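Local structure of capsular polysaccharide export system protein KpsC (Thermosulfurimonas dismutans, 6MGD) at residues V64-S76 / P86-Y98. The protein probably transfers Kdo sugars in beta(2,7) linkage while building the glycolipid anchor of Gram-negative bacterial capsules. Residues are numbered along the deposited sequence; the frame is centred on the assembly and turned at random.
Sequences VEVYRLEDGFIRS and PISLVADPIGIYY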
ATOM      1  N   VAL A  64     -17.603 -18.756  -5.891  1.00 76.77           N
ATOM      2  CA  VAL A  64     -16.496 -18.670  -4.944  1.00 72.26           C
ATOM      3  C   VAL A  64     -16.198 -17.188  -4.745  1.00 72.22           C
ATOM      4  O   VAL A  64     -15.516 -16.562  -5.558  1.00 70.81           O
ATOM      5  CB  VAL A  64     -15.266 -19.438  -5.430  1.00 70.76           C
ATOM      6  CG1 VAL A  64     -14.135 -19.321  -4.420  1.00 65.75           C
ATOM      7  CG2 VAL A  64     -15.611 -20.896  -5.678  1.00 74.43           C
ATOM      8  N   GLU A  65     -16.723 -16.619  -3.661  1.00 69.51           N
ATOM      9  CA  GLU A  65     -16.488 -15.216  -3.347  1.00 69.80           C
ATOM     10  C   GLU A  65     -15.081 -15.061  -2.782  1.00 64.41           C
ATOM     11  O   GLU A  65     -14.764 -15.619  -1.726  1.00 63.31           O
ATOM     12  CB  GLU A  65     -17.532 -14.706  -2.358  1.00 73.06           C
ATOM     13  CG  GLU A  65     -17.449 -13.212  -2.084  1.00 74.57           C
ATOM     14  CD  GLU A  65     -18.547 -12.727  -1.156  1.00 78.99           C
ATOM     15  OE1 GLU A  65     -19.265 -13.578  -0.586  1.00 81.51           O
ATOM     16  OE2 GLU A  65     -18.695 -11.496  -0.999  1.00 80.29           O
ATOM     17  N   VAL A  66     -14.241 -14.307  -3.483  1.00 63.23           N
ATOM     18  CA  VAL A  66     -12.828 -14.184  -3.148  1.00 59.72           C
ATOM     19  C   VAL A  66     -12.591 -12.851  -2.452  1.00 56.70           C
ATOM     20  O   VAL A  66     -12.981 -11.793  -2.962  1.00 57.15           O
ATOM     21  CB  VAL A  66     -11.946 -14.312  -4.401  1.00 62.39           C
ATOM     22  CG1 VAL A  66     -10.493 -14.009  -4.062  1.00 61.37           C
ATOM     23  CG2 VAL A  66     -12.080 -15.704  -5.003  1.00 64.94           C
ATOM     24  N   TYR A  67     -11.958 -12.907  -1.285  1.00 56.87           N
ATOM     25  CA  TYR A  67     -11.439 -11.732  -0.598  1.00 54.38           C
ATOM     26  C   TYR A  67      -9.920 -11.781  -0.669  1.00 49.39           C
ATOM     27  O   TYR A  67      -9.310 -12.775  -0.260  1.00 47.16           O
ATOM     28  CB  TYR A  67     -11.907 -11.685   0.856  1.00 57.06           C
ATOM     29  CG  TYR A  67     -13.374 -11.376   1.029  1.00 60.87           C
ATOM     30  CD1 TYR A  67     -14.336 -12.367   0.882  1.00 63.48           C
ATOM     31  CD2 TYR A  67     -13.796 -10.095   1.352  1.00 62.70           C
ATOM     32  CE1 TYR A  67     -15.681 -12.086   1.046  1.00 66.75           C
ATOM     33  CE2 TYR A  67     -15.137  -9.804   1.519  1.00 65.71           C
ATOM     34  CZ  TYR A  67     -16.075 -10.804   1.365  1.00 67.65           C
ATOM     35  OH  TYR A  67     -17.410 -10.518   1.529  1.00 71.35           O
ATOM     36  N   ARG A  68      -9.315 -10.724  -1.193  1.00 50.08           N
ATOM     37  CA  ARG A  68      -7.864 -10.624  -1.289  1.00 50.69           C
ATOM     38  C   ARG A  68      -7.350  -9.795  -0.118  1.00 49.40           C
ATOM     39  O   ARG A  68      -7.674  -8.609   0.001  1.00 48.25           O
ATOM     40  CB  ARG A  68      -7.452 -10.022  -2.633  1.00 52.41           C
ATOM     41  CG  ARG A  68      -7.750 -10.953  -3.803  1.00 54.09           C
ATOM     42  CD  ARG A  68      -7.484 -10.317  -5.156  1.00 57.19           C
ATOM     43  NE  ARG A  68      -7.543 -11.309  -6.228  1.00 61.13           N
ATOM     44  CZ  ARG A  68      -8.663 -11.714  -6.821  1.00 63.00           C
ATOM     45  NH1 ARG A  68      -8.610 -12.623  -7.782  1.00 64.20           N
ATOM     46  NH2 ARG A  68      -9.835 -11.214  -6.455  1.00 64.98           N
ATOM     47  N   LEU A  69      -6.564 -10.426   0.748  1.00 49.48           N
ATOM     48  CA  LEU A  69      -6.083  -9.812   1.976  1.00 51.18           C
ATOM     49  C   LEU A  69      -4.679  -9.246   1.795  1.00 53.20           C
ATOM     50  O   LEU A  69      -3.918  -9.664   0.920  1.00 53.19           O
ATOM     51  CB  LEU A  69      -6.092 -10.823   3.127  1.00 50.79           C
ATOM     52  CG  LEU A  69      -7.430 -11.495   3.443  1.00 49.64           C
ATOM     53  CD1 LEU A  69      -7.301 -12.418   4.641  1.00 51.40           C
ATOM     54  CD2 LEU A  69      -8.510 -10.457   3.685  1.00 49.55           C
ATOM     55  N   GLU A  70      -4.345  -8.288   2.654  1.00 54.49           N
ATOM     56  CA  GLU A  70      -3.037  -7.650   2.668  1.00 56.34           C
ATOM     57  C   GLU A  70      -2.931  -6.835   3.949  1.00 59.27           C
ATOM     58  O   GLU A  70      -3.945  -6.475   4.557  1.00 59.55           O
ATOM     59  CB  GLU A  70      -2.828  -6.765   1.431  1.00 56.35           C
ATOM     60  CG  GLU A  70      -1.401  -6.281   1.213  1.00 59.17           C
ATOM     61  CD  GLU A  70      -0.376  -7.391   1.347  1.00 61.34           C
ATOM     62  OE1 GLU A  70       0.205  -7.535   2.446  1.00 63.66           O
ATOM     63  OE2 GLU A  70      -0.154  -8.121   0.359  1.00 61.22           O
ATOM     64  N   ASP A  71      -1.694  -6.565   4.361  1.00 58.66           N
ATOM     65  CA  ASP A  71      -1.468  -5.758   5.552  1.00 60.87           C
ATOM     66  C   ASP A  71      -2.037  -4.356   5.363  1.00 59.31           C
ATOM     67  O   ASP A  71      -2.159  -3.854   4.243  1.00 56.70           O
ATOM     68  CB  ASP A  71       0.026  -5.681   5.870  1.00 65.45           C
ATOM     69  CG  ASP A  71       0.598  -7.018   6.303  1.00 66.95           C
ATOM     70  OD1 ASP A  71      -0.124  -7.786   6.974  1.00 67.18           O
ATOM     71  OD2 ASP A  71       1.769  -7.301   5.971  1.00 68.63           O
ATOM     72  N   GLY A  72      -2.391  -3.726   6.478  1.00 58.69           N
ATOM     73  CA  GLY A  72      -2.950  -2.394   6.445  1.00 60.06           C
ATOM     74  C   GLY A  72      -1.919  -1.352   6.053  1.00 62.29           C
ATOM     75  O   GLY A  72      -0.750  -1.636   5.791  1.00 62.92           O
ATOM     76  N   PHE A  73      -2.378  -0.104   6.013  1.00 64.09           N
ATOM     77  CA  PHE A  73      -1.497   1.012   5.697  1.00 66.95           C
ATOM     78  C   PHE A  73      -0.907   1.671   6.936  1.00 71.95           C
ATOM     79  O   PHE A  73       0.253   2.095   6.905  1.00 74.79           O
ATOM     80  CB  PHE A  73      -2.248   2.060   4.871  1.00 67.00           C
ATOM     81  CG  PHE A  73      -2.671   1.580   3.515  1.00 63.46           C
ATOM     82  CD1 PHE A  73      -1.859   0.731   2.779  1.00 61.59           C
ATOM     83  CD2 PHE A  73      -3.883   1.976   2.973  1.00 62.81           C
ATOM     84  CE1 PHE A  73      -2.248   0.288   1.525  1.00 59.20           C
ATOM     85  CE2 PHE A  73      -4.277   1.537   1.722  1.00 60.51           C
ATOM     86  CZ  PHE A  73      -3.458   0.693   0.997  1.00 58.73           C
ATOM     87  N   ILE A  74      -1.671   1.760   8.027  1.00 73.81           N
ATOM     88  CA  ILE A  74      -1.211   2.494   9.206  1.00 79.63           C
ATOM     89  C   ILE A  74      -0.140   1.712   9.956  1.00 81.85           C
ATOM     90  O   ILE A  74       0.834   2.291  10.454  1.00 86.78           O
ATOM     91  CB  ILE A  74      -2.405   2.846  10.112  1.00 81.81           C
ATOM     92  CG1 ILE A  74      -3.095   4.106   9.591  1.00 82.80           C
ATOM     93  CG2 ILE A  74      -1.963   3.036  11.556  1.00 87.98           C
ATOM     94  CD1 ILE A  74      -4.223   4.587  10.467  1.00 86.07           C
ATOM     95  N   ARG A  75      -0.286   0.389  10.034  1.00 79.38           N
ATOM     96  CA  ARG A  75       0.721  -0.464  10.656  1.00 82.52           C
ATOM     97  C   ARG A  75       2.118  -0.281  10.059  1.00 84.01           C
ATOM     98  O   ARG A  75       3.089  -0.774  10.640  1.00 88.11           O
ATOM     99  CB  ARG A  75       0.262  -1.925  10.537  1.00 79.64           C
ATOM    100  CG  ARG A  75       1.115  -2.948  11.264  1.00 84.98           C
ATOM    101  CD  ARG A  75       1.916  -3.769  10.274  1.00 84.04           C
ATOM    102  NE  ARG A  75       3.158  -4.270  10.855  1.00 90.83           N
ATOM    103  CZ  ARG A  75       4.150  -4.799  10.146  1.00 91.23           C
ATOM    104  NH1 ARG A  75       5.246  -5.227  10.756  1.00 97.23           N
ATOM    105  NH2 ARG A  75       4.047  -4.897   8.828  1.00 85.90           N
ATOM    106  N   SER A  76       2.253   0.454   8.953  1.00 83.71           N
ATOM    107  CA  SER A  76       3.489   0.443   8.176  1.00 83.39           C
ATOM    108  C   SER A  76       4.120   1.814   7.949  1.00 88.09           C
ATOM    109  O   SER A  76       5.331   1.902   7.718  1.00 90.57           O
ATOM    110  CB  SER A  76       3.236  -0.201   6.809  1.00 77.22           C
ATOM    111  OG  SER A  76       3.439  -1.602   6.843  1.00 74.91           O
ATOM    112  N   PRO A  86      -0.472  -7.422  13.379  1.00 75.49           N
ATOM    113  CA  PRO A  86      -1.080  -6.292  12.674  1.00 70.67           C
ATOM    114  C   PRO A  86      -2.254  -5.697  13.440  1.00 67.23           C
ATOM    115  O   PRO A  86      -3.103  -6.413  13.975  1.00 66.92           O
ATOM    116  CB  PRO A  86      -1.533  -6.902  11.341  1.00 68.51           C
ATOM    117  CG  PRO A  86      -0.698  -8.134  11.179  1.00 72.20           C
ATOM    118  CD  PRO A  86      -0.485  -8.654  12.567  1.00 75.72           C
ATOM    119  N   ILE A  87      -2.285  -4.366  13.493  1.00 64.51           N
ATOM    120  CA  ILE A  87      -3.461  -3.665  13.989  1.00 62.43           C
ATOM    121  C   ILE A  87      -4.439  -3.358  12.861  1.00 59.03           C
ATOM    122  O   ILE A  87      -5.630  -3.138  13.124  1.00 57.35           O
ATOM    123  CB  ILE A  87      -3.059  -2.374  14.726  1.00 63.21           C
ATOM    124  CG1 ILE A  87      -4.192  -1.894  15.633  1.00 62.20           C
ATOM    125  CG2 ILE A  87      -2.673  -1.283  13.735  1.00 61.72           C
ATOM    126  CD1 ILE A  87      -3.803  -0.756  16.550  1.00 63.67           C
ATOM    127  N   SER A  88      -3.976  -3.359  11.614  1.00 58.28           N
ATOM    128  CA  SER A  88      -4.810  -3.068  10.458  1.00 55.56           C
ATOM    129  C   SER A  88      -4.714  -4.209   9.457  1.00 55.78           C
ATOM    130  O   SER A  88      -3.641  -4.790   9.263  1.00 57.73           O
ATOM    131  CB  SER A  88      -4.394  -1.753   9.791  1.00 54.52           C
ATOM    132  OG  SER A  88      -5.315  -1.381   8.781  1.00 52.13           O
ATOM    133  N   LEU A  89      -5.841  -4.524   8.826  1.00 54.10           N
ATOM    134  CA  LEU A  89      -5.897  -5.537   7.783  1.00 54.37           C
ATOM    135  C   LEU A  89      -6.738  -5.012   6.632  1.00 52.26           C
ATOM    136  O   LEU A  89      -7.725  -4.303   6.848  1.00 50.71           O
ATOM    137  CB  LEU A  89      -6.484  -6.857   8.304  1.00 61.98           C
ATOM    138  CG  LEU A  89      -6.470  -8.033   7.327  1.00 61.24           C
ATOM    139  CD1 LEU A  89      -5.042  -8.455   7.023  1.00 61.67           C
ATOM    140  CD2 LEU A  89      -7.277  -9.199   7.872  1.00 61.14           C
ATOM    141  N   VAL A  90      -6.338  -5.356   5.410  1.00 52.51           N
ATOM    142  CA  VAL A  90      -7.050  -4.973   4.197  1.00 51.91           C
ATOM    143  C   VAL A  90      -7.773  -6.199   3.656  1.00 53.02           C
ATOM    144  O   VAL A  90      -7.154  -7.247   3.440  1.00 53.55           O
ATOM    145  CB  VAL A  90      -6.089  -4.390   3.145  1.00 51.48           C
ATOM    146  CG1 VAL A  90      -6.692  -4.497   1.757  1.00 50.68           C
ATOM    147  CG2 VAL A  90      -5.749  -2.940   3.480  1.00 50.26           C
ATOM    148  N   ALA A  91      -9.081  -6.069   3.444  1.00 50.83           N
ATOM    149  CA  ALA A  91      -9.910  -7.149   2.907  1.00 51.76           C
ATOM    150  C   ALA A  91     -10.659  -6.600   1.700  1.00 51.01           C
ATOM    151  O   ALA A  91     -11.652  -5.882   1.849  1.00 49.89           O
ATOM    152  CB  ALA A  91     -10.873  -7.690   3.958  1.00 52.04           C
ATOM    153  N   ASP A  92     -10.183  -6.942   0.506  1.00 52.44           N
ATOM    154  CA  ASP A  92     -10.730  -6.412  -0.736  1.00 52.75           C
ATOM    155  C   ASP A  92     -11.534  -7.497  -1.442  1.00 54.93           C
ATOM    156  O   ASP A  92     -10.960  -8.521  -1.845  1.00 55.08           O
ATOM    157  CB  ASP A  92      -9.595  -5.904  -1.630  1.00 53.92           C
ATOM    158  CG  ASP A  92     -10.086  -5.067  -2.803  1.00 54.49           C
ATOM    159  OD1 ASP A  92     -11.082  -5.452  -3.453  1.00 54.69           O
ATOM    160  OD2 ASP A  92      -9.462  -4.020  -3.080  1.00 53.71           O
ATOM    161  N   PRO A  93     -12.852  -7.337  -1.601  1.00 55.10           N
ATOM    162  CA  PRO A  93     -13.661  -8.376  -2.250  1.00 58.46           C
ATOM    163  C   PRO A  93     -13.711  -8.301  -3.768  1.00 58.99           C
ATOM    164  O   PRO A  93     -14.290  -9.201  -4.391  1.00 60.78           O
ATOM    165  CB  PRO A  93     -15.056  -8.125  -1.659  1.00 57.14           C
ATOM    166  CG  PRO A  93     -15.088  -6.649  -1.449  1.00 55.37           C
ATOM    167  CD  PRO A  93     -13.683  -6.255  -1.044  1.00 54.61           C
ATOM    168  N   ILE A  94     -13.144  -7.265  -4.376  1.00 58.22           N
ATOM    169  CA  ILE A  94     -13.164  -7.079  -5.820  1.00 58.88           C
ATOM    170  C   ILE A  94     -11.786  -7.321  -6.428  1.00 59.71           C
ATOM    171  O   ILE A  94     -11.655  -8.015  -7.438  1.00 61.87           O
ATOM    172  CB  ILE A  94     -13.695  -5.675  -6.186  1.00 58.46           C
ATOM    173  CG1 ILE A  94     -15.136  -5.510  -5.697  1.00 59.31           C
ATOM    174  CG2 ILE A  94     -13.604  -5.435  -7.681  1.00 60.45           C
ATOM    175  CD1 ILE A  94     -15.749  -4.166  -6.028  1.00 60.11           C
ATOM    176  N   GLY A  95     -10.748  -6.752  -5.821  1.00 55.95           N
ATOM    177  CA  GLY A  95      -9.384  -6.948  -6.269  1.00 56.61           C
ATOM    178  C   GLY A  95      -8.389  -6.738  -5.147  1.00 58.96           C
ATOM    179  O   GLY A  95      -8.495  -7.373  -4.093  1.00 55.40           O
ATOM    180  N   ILE A  96      -7.412  -5.857  -5.360  1.00 57.64           N
ATOM    181  CA  ILE A  96      -6.484  -5.466  -4.308  1.00 56.63           C
ATOM    182  C   ILE A  96      -5.863  -4.139  -4.715  1.00 55.01           C
ATOM    183  O   ILE A  96      -5.785  -3.813  -5.903  1.00 56.24           O
ATOM    184  CB  ILE A  96      -5.422  -6.566  -4.048  1.00 58.52           C
ATOM    185  CG1 ILE A  96      -4.753  -6.353  -2.688  1.00 57.76           C
ATOM    186  CG2 ILE A  96      -4.391  -6.603  -5.159  1.00 60.97           C
ATOM    187  CD1 ILE A  96      -4.077  -7.588  -2.149  1.00 59.68           C
ATOM    188  N   TYR A  97      -5.423  -3.365  -3.720  1.00 53.37           N
ATOM    189  CA  TYR A  97      -5.109  -1.959  -3.960  1.00 52.86           C
ATOM    190  C   TYR A  97      -3.930  -1.789  -4.913  1.00 53.99           C
ATOM    191  O   TYR A  97      -3.921  -0.860  -5.729  1.00 52.97           O
ATOM    192  CB  TYR A  97      -4.843  -1.242  -2.631  1.00 52.51           C
ATOM    193  CG  TYR A  97      -3.681  -1.783  -1.824  1.00 51.36           C
ATOM    194  CD1 TYR A  97      -3.879  -2.741  -0.836  1.00 51.75           C
ATOM    195  CD2 TYR A  97      -2.387  -1.322  -2.038  1.00 52.42           C
ATOM    196  CE1 TYR A  97      -2.820  -3.234  -0.095  1.00 53.25           C
ATOM    197  CE2 TYR A  97      -1.322  -1.808  -1.303  1.00 53.96           C
ATOM    198  CZ  TYR A  97      -1.542  -2.762  -0.334  1.00 54.41           C
ATOM    199  OH  TYR A  97      -0.480  -3.243   0.400  1.00 56.36           O
ATOM    200  N   TYR A  98      -2.930  -2.665  -4.835  1.00 54.13           N
ATOM    201  CA  TYR A  98      -1.737  -2.494  -5.655  1.00 56.06           C
ATOM    202  C   TYR A  98      -1.886  -3.080  -7.053  1.00 57.69           C
ATOM    203  O   TYR A  98      -0.966  -2.942  -7.865  1.00 59.09           O
ATOM    204  CB  TYR A  98      -0.510  -3.104  -4.963  1.00 57.55           C
ATOM    205  CG  TYR A  98      -0.617  -4.580  -4.649  1.00 58.39           C
ATOM    206  CD1 TYR A  98      -0.456  -5.539  -5.646  1.00 59.78           C
ATOM    207  CD2 TYR A  98      -0.850  -5.016  -3.351  1.00 57.84           C
ATOM    208  CE1 TYR A  98      -0.548  -6.884  -5.364  1.00 61.15           C
ATOM    209  CE2 TYR A  98      -0.940  -6.362  -3.058  1.00 59.19           C
ATOM    210  CZ  TYR A  98      -0.789  -7.290  -4.069  1.00 60.85           C
ATOM    211  OH  TYR A  98      -0.876  -8.630  -3.785  1.00 62.47           O
TER
HETATM  212  O   HOH W   1      -4.267   0.724   7.794  1.00 41.70           O
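Arg68 and Asp92 pair through two backbone hydrogen bonds, Arg68 N to Asp92 O (2.8 Å) and Asp92 N to Arg68 O. Glu70 and Val90 do the same. Leu69 and Ala91 form the non-hydrogen-bonded pair between them. Past the regular pairing, Gly72 N still bonds Ser88 O, but from well above the carbonyl plane. Gly72 CA lies 3.5 Å from Ser88 OG. A water links that hydroxyl to Ile74 N; Ser88 OG also bonds Met299 O.

Two faces of the sheet carry side chains. On one, Leu69 CD2 meets Ala91 CB at 3.6 Å, with Phe9, Phe21 and helix 11-20 packed nearby. On the other, the chain after Asp92 folds back over Arg68 and Glu70. Asp92 OD1 holds this turn. It accepts from Ile94 N, an Asx turn, and from Gly95 N as well, which makes it an Asx motif. Arg68 runs extended beside Gly95 O, and its NH1 reaches a salt bridge with Glu54.

Strands 64-71 and 88-92 are antiparallel neighbours in a mixed six-stranded sheet, one of two sheets in this GT-B clan protein. Strand 64-71 runs parallel to 44-49 on its other side.

Phe73 and Tyr97 make a T-shaped stack. The Phe73 edge points at the Tyr97 face, planes 77° apart, with Phe73 CE1 over the centre of the Tyr97 ring. Tyr98 CD2 lies against the opposite face, near its rim. With chi1 at 61° the Tyr97 ring lies where Phe73 and Glu70 CG both touch it. Glu70 CG lies 3.3 Å from Tyr97 OH. An alanine at Tyr97 would remove the face that Phe73 meets and would probably leave a gap beside Glu70 CG. Glu70 bends at chi2 (47°), which brings OE1 back to accept from Asp71 N at 2.9 Å.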